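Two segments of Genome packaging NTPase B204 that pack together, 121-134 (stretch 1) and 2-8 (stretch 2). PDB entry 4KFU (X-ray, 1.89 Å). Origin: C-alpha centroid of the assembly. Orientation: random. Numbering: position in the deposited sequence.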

# COMPACT_ATOMS: atom_id res chain seq x y z
N GLU A 121 13.55 1.08 -7.29
CA GLU A 121 13.92 1.95 -6.19
C GLU A 121 12.93 1.89 -5.03
O GLU A 121 13.31 1.88 -3.86
CB GLU A 121 14.05 3.40 -6.68
CG GLU A 121 15.03 4.22 -5.86
CD GLU A 121 14.99 5.71 -6.18
OE1 GLU A 121 14.67 6.08 -7.32
OE2 GLU A 121 15.28 6.50 -5.26
N ALA A 122 11.64 1.85 -5.37
CA ALA A 122 10.59 1.84 -4.37
C ALA A 122 10.74 0.61 -3.47
O ALA A 122 10.52 0.69 -2.25
CB ALA A 122 9.24 1.83 -5.04
N LEU A 123 11.09 -0.52 -4.07
CA LEU A 123 11.12 -1.80 -3.32
C LEU A 123 12.47 -2.09 -2.68
O LEU A 123 12.57 -2.95 -1.81
CB LEU A 123 10.72 -2.96 -4.24
CG LEU A 123 9.28 -3.03 -4.76
CD1 LEU A 123 9.09 -4.31 -5.56
CD2 LEU A 123 8.24 -2.95 -3.63
N HIS A 124 13.53 -1.40 -3.11
CA HIS A 124 14.86 -1.68 -2.55
C HIS A 124 15.56 -0.49 -1.88
O HIS A 124 16.48 -0.67 -1.09
CB HIS A 124 15.79 -2.27 -3.63
CG HIS A 124 15.30 -3.54 -4.23
ND1 HIS A 124 14.63 -3.60 -5.42
CD2 HIS A 124 15.39 -4.83 -3.78
CE1 HIS A 124 14.32 -4.86 -5.70
NE2 HIS A 124 14.77 -5.62 -4.72
N ALA A 125 15.14 0.73 -2.21
CA ALA A 125 15.87 1.89 -1.70
C ALA A 125 14.92 2.91 -1.09
O ALA A 125 15.21 4.11 -1.07
CB ALA A 125 16.67 2.51 -2.82
N ASN A 126 13.79 2.43 -0.59
CA ASN A 126 12.75 3.35 -0.14
C ASN A 126 13.18 4.14 1.09
O ASN A 126 12.84 5.32 1.22
CB ASN A 126 11.43 2.61 0.10
CG ASN A 126 11.47 1.67 1.29
OD1 ASN A 126 12.11 0.62 1.24
ND2 ASN A 126 10.79 2.04 2.35
N ARG A 127 13.93 3.50 1.98
CA ARG A 127 14.38 4.17 3.20
C ARG A 127 15.33 5.33 2.87
O ARG A 127 15.23 6.40 3.45
CB ARG A 127 15.01 3.19 4.18
CG ARG A 127 14.09 2.04 4.59
CD ARG A 127 14.39 1.55 6.00
NE ARG A 127 13.92 0.18 6.23
CZ ARG A 127 12.72 -0.14 6.70
NH1 ARG A 127 11.84 0.81 6.99
NH2 ARG A 127 12.39 -1.41 6.88
N HIS A 128 16.23 5.11 1.92
CA HIS A 128 17.16 6.15 1.51
C HIS A 128 16.42 7.28 0.79
O HIS A 128 16.86 8.43 0.81
CB HIS A 128 18.26 5.57 0.61
CG HIS A 128 19.08 6.61 -0.10
ND1 HIS A 128 18.76 7.06 -1.36
CD2 HIS A 128 20.19 7.29 0.28
CE1 HIS A 128 19.65 7.97 -1.73
NE2 HIS A 128 20.52 8.13 -0.75
N ALA A 129 15.29 6.94 0.18
CA ALA A 129 14.47 7.92 -0.53
C ALA A 129 13.56 8.67 0.43
O ALA A 129 12.90 9.65 0.05
CB ALA A 129 13.65 7.25 -1.62
N GLY A 130 13.54 8.20 1.68
CA GLY A 130 12.71 8.78 2.72
C GLY A 130 11.23 8.52 2.51
O GLY A 130 10.39 9.32 2.90
N LEU A 131 10.91 7.39 1.87
CA LEU A 131 9.52 7.07 1.56
C LEU A 131 9.12 5.69 2.08
O LEU A 131 9.74 4.68 1.75
CB LEU A 131 9.28 7.15 0.05
CG LEU A 131 9.35 8.54 -0.60
CD1 LEU A 131 9.50 8.44 -2.09
CD2 LEU A 131 8.10 9.36 -0.27
N GLY A 132 8.08 5.65 2.90
CA GLY A 132 7.42 4.39 3.20
C GLY A 132 6.40 4.12 2.11
O GLY A 132 6.06 5.02 1.33
N LEU A 133 5.90 2.89 2.06
CA LEU A 133 4.90 2.52 1.08
C LEU A 133 3.79 1.75 1.76
O LEU A 133 4.05 0.88 2.60
CB LEU A 133 5.48 1.59 0.01
CG LEU A 133 6.42 1.98 -1.11
CD1 LEU A 133 6.62 0.74 -1.96
CD2 LEU A 133 5.84 3.11 -1.95
N ILE A 134 2.56 2.09 1.41
CA ILE A 134 1.43 1.20 1.70
C ILE A 134 0.84 0.77 0.38
O ILE A 134 0.41 1.61 -0.42
CB ILE A 134 0.37 1.87 2.56
CG1 ILE A 134 0.98 2.28 3.90
CG2 ILE A 134 -0.78 0.89 2.82
CD1 ILE A 134 0.08 3.07 4.79
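Stretch 2, residues 2-8: NPDDIVV

Stretch 2 lies alongside stretch 1 as a parallel β-strand neighbour, joined to it by a short backbone ladder and, just before the strands pair, by a polar clasp in which N126 and R127 hold the turn that leads into the second strand. The strands 131-134 and 6-8 run in nearly the same direction, with 6° between their N-to-C axes and a closest approach of 4.7 Å.

Stretch 2 enters through a type I β turn from N2 to D5, then extends into strand form, with I6 at phi/psi -95/120 and V7 at -118/132. Its register sets L133 beside I6 and I134 beside V7, each pair 4.7 Å apart from CA to CA. In the manner of parallel strands, L133 bonds to the residues that flank I6: L133 N donates to D5 O at 3.1 Å, and V7 N donates to L133 O at 2.8 Å, both with nearly straight geometry. The carbonyl oxygen L133 O also receives a CA-H...O contact from I6 CA at 3.5 Å, and I134 CA makes another to V7 O at 3.3 Å.

Side chains alternate across the sheet. L133 and I6 share one face, where L133 CB lies 4.3 Å from I6 CG1; I134 and V7 share the other, with I134 CG1 4.3 Å from V7 CB. Branched aliphatic residues such as I134, I6 and V7 suit extended backbone and the buried setting. I6 also extends toward the end of the helix: I6 CD1 is 3.7 Å from A122 O and 3.5 Å from N126 OD1, so a methyl group packs against polar atoms there. A122 O has no hydrogen-bonding partner in the model.

Where the turn meets the start of strand 131-134, the backbones come very close. G132 CA is 3.7 Å from D4 CA and makes a CA-H...O contact to P3 O at 3.3 Å. Glycine fits because a CB at this position would point toward stretch 2 and fall 2.0 Å from P3 O, a clash. G130, by contrast, owes its fit to its own backbone: its positive phi of 70° favours glycine as it closes the type I turn that begins at R127.

N126 ties the two segments together through one amide nitrogen. N126 ND2 donates to L131 O at 2.9 Å within stretch 1 and weakly to D4 O at 2.7 Å across the contact, and an asparagine amide, with two hydrogens, can serve both carbonyls. R127 starts sideways to stretch 2, but its long side chain carries the guanidinium to two acids. R127 NH1 forms salt bridges with D4 OD1 at 2.6 Å and with D5 OD1 at 3.1 Å; the hydrogen bond is weak in the first and better aligned in the second. Both oxygens lie at the edge of the guanidinium near its plane, though only the N-H of R127 NH1 toward D5 OD1 is well aimed.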

# COMPACT_ATOMS: atom_id res chain seq x y z
N ASN A 2 7.08 1.98 12.13
CA ASN A 2 8.05 2.68 11.30
C ASN A 2 7.41 3.33 10.06
O ASN A 2 6.73 2.66 9.28
CB ASN A 2 9.18 1.75 10.89
N PRO A 3 7.62 4.64 9.89
CA PRO A 3 7.07 5.39 8.75
C PRO A 3 7.70 4.99 7.42
O PRO A 3 7.04 5.16 6.39
CB PRO A 3 7.44 6.84 9.08
CG PRO A 3 8.67 6.73 9.95
CD PRO A 3 8.40 5.51 10.79
N ASP A 4 8.93 4.50 7.42
CA ASP A 4 9.55 4.08 6.16
C ASP A 4 9.40 2.58 5.86
O ASP A 4 10.10 2.05 5.00
CB ASP A 4 11.01 4.52 6.07
CG ASP A 4 11.87 4.03 7.23
OD1 ASP A 4 11.40 3.19 8.04
OD2 ASP A 4 13.02 4.50 7.33
N ASP A 5 8.49 1.91 6.56
CA ASP A 5 8.21 0.50 6.27
C ASP A 5 7.46 0.34 4.96
O ASP A 5 6.73 1.25 4.54
CB ASP A 5 7.38 -0.14 7.38
CG ASP A 5 8.22 -0.61 8.55
OD1 ASP A 5 9.46 -0.63 8.42
OD2 ASP A 5 7.63 -0.96 9.59
N ILE A 6 7.65 -0.80 4.32
CA ILE A 6 6.79 -1.18 3.21
C ILE A 6 5.70 -2.07 3.80
O ILE A 6 5.99 -3.11 4.42
CB ILE A 6 7.56 -1.93 2.11
CG1 ILE A 6 8.56 -0.97 1.44
CG2 ILE A 6 6.58 -2.46 1.08
CD1 ILE A 6 9.58 -1.64 0.51
N VAL A 7 4.45 -1.63 3.66
CA VAL A 7 3.31 -2.38 4.17
C VAL A 7 2.43 -2.78 3.00
O VAL A 7 2.11 -1.96 2.13
CB VAL A 7 2.48 -1.55 5.17
CG1 VAL A 7 1.27 -2.34 5.64
CG2 VAL A 7 3.33 -1.13 6.34
N VAL A 8 2.04 -4.05 2.97
CA VAL A 8 1.21 -4.55 1.89
C VAL A 8 -0.09 -5.10 2.46
O VAL A 8 -0.08 -5.95 3.36
CB VAL A 8 1.95 -5.64 1.08
CG1 VAL A 8 1.07 -6.13 -0.07
CG2 VAL A 8 3.28 -5.07 0.54